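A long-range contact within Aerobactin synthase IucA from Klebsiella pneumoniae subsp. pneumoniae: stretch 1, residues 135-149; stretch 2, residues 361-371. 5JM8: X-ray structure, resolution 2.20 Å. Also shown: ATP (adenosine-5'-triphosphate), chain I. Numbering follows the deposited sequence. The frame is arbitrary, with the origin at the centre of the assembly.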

# COMPACT_ATOMS: atom_id res chain seq x y z
N ALA A 135 -15.66 2.64 4.15
CA ALA A 135 -15.60 3.98 3.59
C ALA A 135 -15.15 3.93 2.13
O ALA A 135 -14.18 3.25 1.78
CB ALA A 135 -14.66 4.85 4.40
N LEU A 136 -15.87 4.66 1.28
CA LEU A 136 -15.58 4.69 -0.15
C LEU A 136 -14.47 5.66 -0.50
O LEU A 136 -14.32 6.70 0.14
CB LEU A 136 -16.84 5.06 -0.93
CG LEU A 136 -18.03 4.11 -0.81
CD1 LEU A 136 -19.18 4.63 -1.64
CD2 LEU A 136 -17.64 2.71 -1.25
N ASN A 137 -13.70 5.32 -1.53
CA ASN A 137 -12.75 6.27 -2.09
C ASN A 137 -13.45 7.06 -3.19
O ASN A 137 -14.58 6.75 -3.55
CB ASN A 137 -11.49 5.56 -2.61
CG ASN A 137 -11.73 4.69 -3.85
OD1 ASN A 137 -12.58 4.98 -4.69
ND2 ASN A 137 -10.96 3.62 -3.96
N PHE A 138 -12.76 8.06 -3.72
CA PHE A 138 -13.35 8.96 -4.70
C PHE A 138 -13.90 8.22 -5.92
O PHE A 138 -15.02 8.48 -6.35
CB PHE A 138 -12.31 9.98 -5.14
CG PHE A 138 -12.78 10.89 -6.23
CD1 PHE A 138 -13.58 11.98 -5.94
CD2 PHE A 138 -12.41 10.67 -7.54
CE1 PHE A 138 -14.01 12.83 -6.94
CE2 PHE A 138 -12.83 11.51 -8.55
CZ PHE A 138 -13.63 12.59 -8.25
N GLY A 139 -13.12 7.30 -6.46
CA GLY A 139 -13.51 6.56 -7.64
C GLY A 139 -14.72 5.67 -7.42
O GLY A 139 -15.60 5.58 -8.28
N GLU A 140 -14.77 5.01 -6.27
CA GLU A 140 -15.88 4.14 -5.92
C GLU A 140 -17.20 4.92 -5.87
O GLU A 140 -18.21 4.48 -6.41
CB GLU A 140 -15.63 3.45 -4.58
CG GLU A 140 -14.55 2.37 -4.63
CD GLU A 140 -14.25 1.78 -3.27
OE1 GLU A 140 -14.21 2.53 -2.28
OE2 GLU A 140 -14.05 0.55 -3.19
N ALA A 141 -17.17 6.07 -5.21
CA ALA A 141 -18.37 6.89 -5.05
C ALA A 141 -18.85 7.42 -6.40
O ALA A 141 -20.04 7.51 -6.65
CB ALA A 141 -18.10 8.05 -4.10
N GLU A 142 -17.90 7.77 -7.27
CA GLU A 142 -18.23 8.37 -8.56
C GLU A 142 -18.93 7.40 -9.49
O GLU A 142 -19.56 7.82 -10.47
CB GLU A 142 -16.97 8.90 -9.24
CG GLU A 142 -16.41 10.17 -8.62
CD GLU A 142 -17.37 11.34 -8.66
OE1 GLU A 142 -18.18 11.42 -9.61
OE2 GLU A 142 -17.32 12.17 -7.73
N GLN A 143 -18.81 6.11 -9.21
CA GLN A 143 -19.41 5.08 -10.05
C GLN A 143 -20.50 4.29 -9.32
O GLN A 143 -20.99 3.28 -9.83
CB GLN A 143 -18.34 4.12 -10.56
CG GLN A 143 -17.34 4.78 -11.51
CD GLN A 143 -16.33 3.80 -12.06
OE1 GLN A 143 -15.94 2.84 -11.38
NE2 GLN A 143 -15.89 4.03 -13.29
N ALA A 144 -20.88 4.76 -8.14
CA ALA A 144 -21.85 4.06 -7.31
C ALA A 144 -23.27 4.59 -7.50
O ALA A 144 -24.21 4.08 -6.89
CB ALA A 144 -21.45 4.15 -5.85
N LEU A 145 -23.42 5.60 -8.34
CA LEU A 145 -24.74 6.16 -8.63
C LEU A 145 -25.41 5.40 -9.77
O LEU A 145 -25.02 5.52 -10.93
CB LEU A 145 -24.64 7.65 -8.97
CG LEU A 145 -25.95 8.38 -9.25
CD1 LEU A 145 -26.81 8.46 -8.00
CD2 LEU A 145 -25.69 9.77 -9.82
N LEU A 146 -26.44 4.62 -9.43
CA LEU A 146 -27.17 3.82 -10.41
C LEU A 146 -28.57 4.38 -10.67
O LEU A 146 -29.18 4.06 -11.69
CB LEU A 146 -27.28 2.37 -9.94
CG LEU A 146 -25.97 1.60 -9.74
CD1 LEU A 146 -26.28 0.15 -9.41
CD2 LEU A 146 -25.06 1.70 -10.97
N VAL A 147 -29.07 5.19 -9.75
CA VAL A 147 -30.40 5.78 -9.90
C VAL A 147 -30.33 7.05 -10.74
O VAL A 147 -31.23 7.33 -11.53
CB VAL A 147 -31.03 6.12 -8.54
CG1 VAL A 147 -32.35 6.85 -8.73
CG2 VAL A 147 -31.23 4.85 -7.72
N GLY A 148 -29.26 7.81 -10.57
CA GLY A 148 -29.09 9.06 -11.28
C GLY A 148 -29.78 10.20 -10.55
O GLY A 148 -29.90 10.17 -9.33
N HIS A 149 -30.24 11.19 -11.30
CA HIS A 149 -30.94 12.34 -10.72
C HIS A 149 -32.27 11.90 -10.12
O HIS A 149 -33.12 11.33 -10.80
CB HIS A 149 -31.17 13.42 -11.78
CG HIS A 149 -31.41 14.78 -11.20
ND1 HIS A 149 -32.40 15.03 -10.28
CD2 HIS A 149 -30.79 15.96 -11.43
CE1 HIS A 149 -32.38 16.32 -9.96
NE2 HIS A 149 -31.41 16.90 -10.64
PG ATP I . -18.63 17.74 -14.20
O1G ATP I . -17.69 16.64 -14.63
O2G ATP I . -18.92 17.73 -12.72
O3G ATP I . -18.26 19.10 -14.72
PB ATP I . -21.08 18.29 -15.66
O1B ATP I . -21.71 17.47 -16.76
O2B ATP I . -20.42 19.61 -16.00
O3B ATP I . -20.05 17.33 -14.86
PA ATP I . -23.67 19.09 -14.75
O1A ATP I . -23.68 19.90 -16.02
O2A ATP I . -24.12 19.73 -13.46
O3A ATP I . -22.18 18.54 -14.51
O5' ATP I . -24.52 17.74 -14.94
C5' ATP I . -24.59 16.85 -13.83
C4' ATP I . -24.72 15.40 -14.29
O4' ATP I . -24.85 14.58 -13.12
C3' ATP I . -25.94 15.14 -15.16
O3' ATP I . -25.54 14.43 -16.34
C2' ATP I . -26.89 14.32 -14.32
O2' ATP I . -27.48 13.25 -15.06
C1' ATP I . -26.02 13.76 -13.20
N9 ATP I . -26.72 13.80 -11.89
C8 ATP I . -26.96 12.71 -11.14
N7 ATP I . -27.62 13.05 -10.00
C5 ATP I . -27.79 14.38 -10.02
C6 ATP I . -28.41 15.37 -9.12
N6 ATP I . -28.97 14.97 -7.96
N1 ATP I . -28.39 16.67 -9.50
C2 ATP I . -27.83 17.06 -10.66
N3 ATP I . -27.25 16.20 -11.53
C4 ATP I . -27.20 14.87 -11.27
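Stretch 2 (361-371) TNVLVSLTQAA

Stretch 2 enters as a strand, 361-363, turns into a helix through 364-368, and leaves helical phi/psi at Gln-369 (-44/130). The strand runs nearly parallel to helix 138-142: their N-to-C directions differ by 15° (signed crossing angle -15°), with axes 6.9 Å apart at closest approach. The CA pairing keeps the same direction: Phe-138 CA to Asn-362 CA is 5.2 Å, Leu-145 CA to Ser-366 CA is 5.0 Å and Val-147 CA to Gln-369 CA is 7.0 Å. Together the stretches bury 660 Å².

Direct hydrogen bonds all join a side chain of stretch 2 to the backbone of stretch 1. Asn-362 ND2 donates to Leu-136 O at 2.9 Å, almost linearly (178°). Ser-366 OG donates to Ala-141 O at 2.5 Å. Gln-369, with chi1 and chi2 both t, extends its amide into the loop: NE2 donates to Ala-144 O (2.9 Å, 163°), while OE1 accepts from Leu-146 N (2.7 Å, 141°) and Val-147 N (2.6 Å, 156°). One carboxamide thus satisfies three backbone groups, and Gln-369 has the largest area covered by the other stretch, 85 Å².

Two waters extend this polar network. Water 1 accepts from Leu-136 N (3.0 Å) and donates to Asn-362 OD1 (2.7 Å), so both ends of that carboxamide serve Leu-136. Water 2 accepts from Val-363 N (2.7 Å) and donates to Glu-142 OE2 (2.7 Å) and Phe-138 O (3.2 Å).

A CA-H...O contact and apolar packing complete the account. Phe-138 CA approaches Thr-361 O at 3.2 Å, with 135° at the hydrogen. In the packing, Ala-141 CB lies 3.7 Å from Asn-362 CB and 4.4 Å from Val-363 CG1. Farther along, Leu-145 CD2 meets Val-365 CG2 at 4.0 Å; these same methyls lie 3.5 Å from ATP C8 and 3.4 Å from ATP N7, respectively.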

# COMPACT_ATOMS: atom_id res chain seq x y z
N THR A 361 -13.20 10.96 0.33
CA THR A 361 -13.82 12.07 -0.37
C THR A 361 -14.83 11.49 -1.35
O THR A 361 -14.46 10.83 -2.31
CB THR A 361 -12.77 12.92 -1.11
OG1 THR A 361 -11.76 13.33 -0.18
CG2 THR A 361 -13.42 14.15 -1.74
N ASN A 362 -16.11 11.72 -1.08
CA ASN A 362 -17.19 11.17 -1.90
C ASN A 362 -18.10 12.26 -2.46
O ASN A 362 -18.40 13.24 -1.78
CB ASN A 362 -18.04 10.18 -1.10
CG ASN A 362 -17.22 9.09 -0.43
OD1 ASN A 362 -17.62 8.55 0.60
ND2 ASN A 362 -16.07 8.76 -1.01
N VAL A 363 -18.57 12.07 -3.69
CA VAL A 363 -19.58 12.94 -4.24
C VAL A 363 -20.89 12.69 -3.49
O VAL A 363 -21.28 11.54 -3.26
CB VAL A 363 -19.77 12.73 -5.76
CG1 VAL A 363 -20.29 11.32 -6.05
CG2 VAL A 363 -20.69 13.79 -6.33
N LEU A 364 -21.56 13.77 -3.10
CA LEU A 364 -22.71 13.69 -2.21
C LEU A 364 -23.85 12.86 -2.79
O LEU A 364 -24.53 12.13 -2.07
CB LEU A 364 -23.20 15.10 -1.87
CG LEU A 364 -24.41 15.24 -0.95
CD1 LEU A 364 -24.12 14.64 0.42
CD2 LEU A 364 -24.82 16.70 -0.82
N VAL A 365 -24.05 12.97 -4.10
CA VAL A 365 -25.21 12.38 -4.76
C VAL A 365 -25.24 10.85 -4.65
O VAL A 365 -26.31 10.24 -4.64
CB VAL A 365 -25.26 12.77 -6.26
CG1 VAL A 365 -24.07 12.19 -7.01
CG2 VAL A 365 -26.56 12.32 -6.89
N SER A 366 -24.07 10.25 -4.54
CA SER A 366 -23.98 8.80 -4.43
C SER A 366 -24.35 8.33 -3.03
O SER A 366 -24.82 7.21 -2.84
CB SER A 366 -22.56 8.32 -4.78
OG SER A 366 -22.22 8.70 -6.10
N LEU A 367 -24.15 9.21 -2.05
CA LEU A 367 -24.40 8.87 -0.65
C LEU A 367 -25.89 8.93 -0.34
O LEU A 367 -26.45 8.04 0.29
CB LEU A 367 -23.63 9.80 0.28
CG LEU A 367 -22.11 9.80 0.13
CD1 LEU A 367 -21.50 10.92 0.95
CD2 LEU A 367 -21.53 8.46 0.56
N THR A 368 -26.52 10.01 -0.79
CA THR A 368 -27.94 10.23 -0.54
C THR A 368 -28.82 9.26 -1.31
O THR A 368 -29.92 8.93 -0.86
CB THR A 368 -28.35 11.65 -0.93
OG1 THR A 368 -28.14 11.81 -2.34
CG2 THR A 368 -27.53 12.67 -0.17
N GLN A 369 -28.34 8.83 -2.48
CA GLN A 369 -29.09 7.94 -3.37
C GLN A 369 -29.76 6.80 -2.63
O GLN A 369 -29.13 6.09 -1.84
CB GLN A 369 -28.16 7.37 -4.45
CG GLN A 369 -28.73 6.15 -5.21
CD GLN A 369 -27.73 5.52 -6.17
OE1 GLN A 369 -28.04 5.27 -7.33
NE2 GLN A 369 -26.53 5.25 -5.68
N ALA A 370 -31.05 6.62 -2.89
CA ALA A 370 -31.80 5.52 -2.32
C ALA A 370 -31.23 4.20 -2.84
O ALA A 370 -30.93 4.07 -4.02
CB ALA A 370 -33.28 5.64 -2.66
N ALA A 371 -31.08 3.24 -1.94
CA ALA A 371 -30.52 1.94 -2.31
C ALA A 371 -31.43 1.22 -3.30
O ALA A 371 -32.63 1.11 -3.07
CB ALA A 371 -30.32 1.10 -1.07
O HOH W 1 -17.89 6.55 2.33
O HOH W 2 -16.92 10.84 -5.40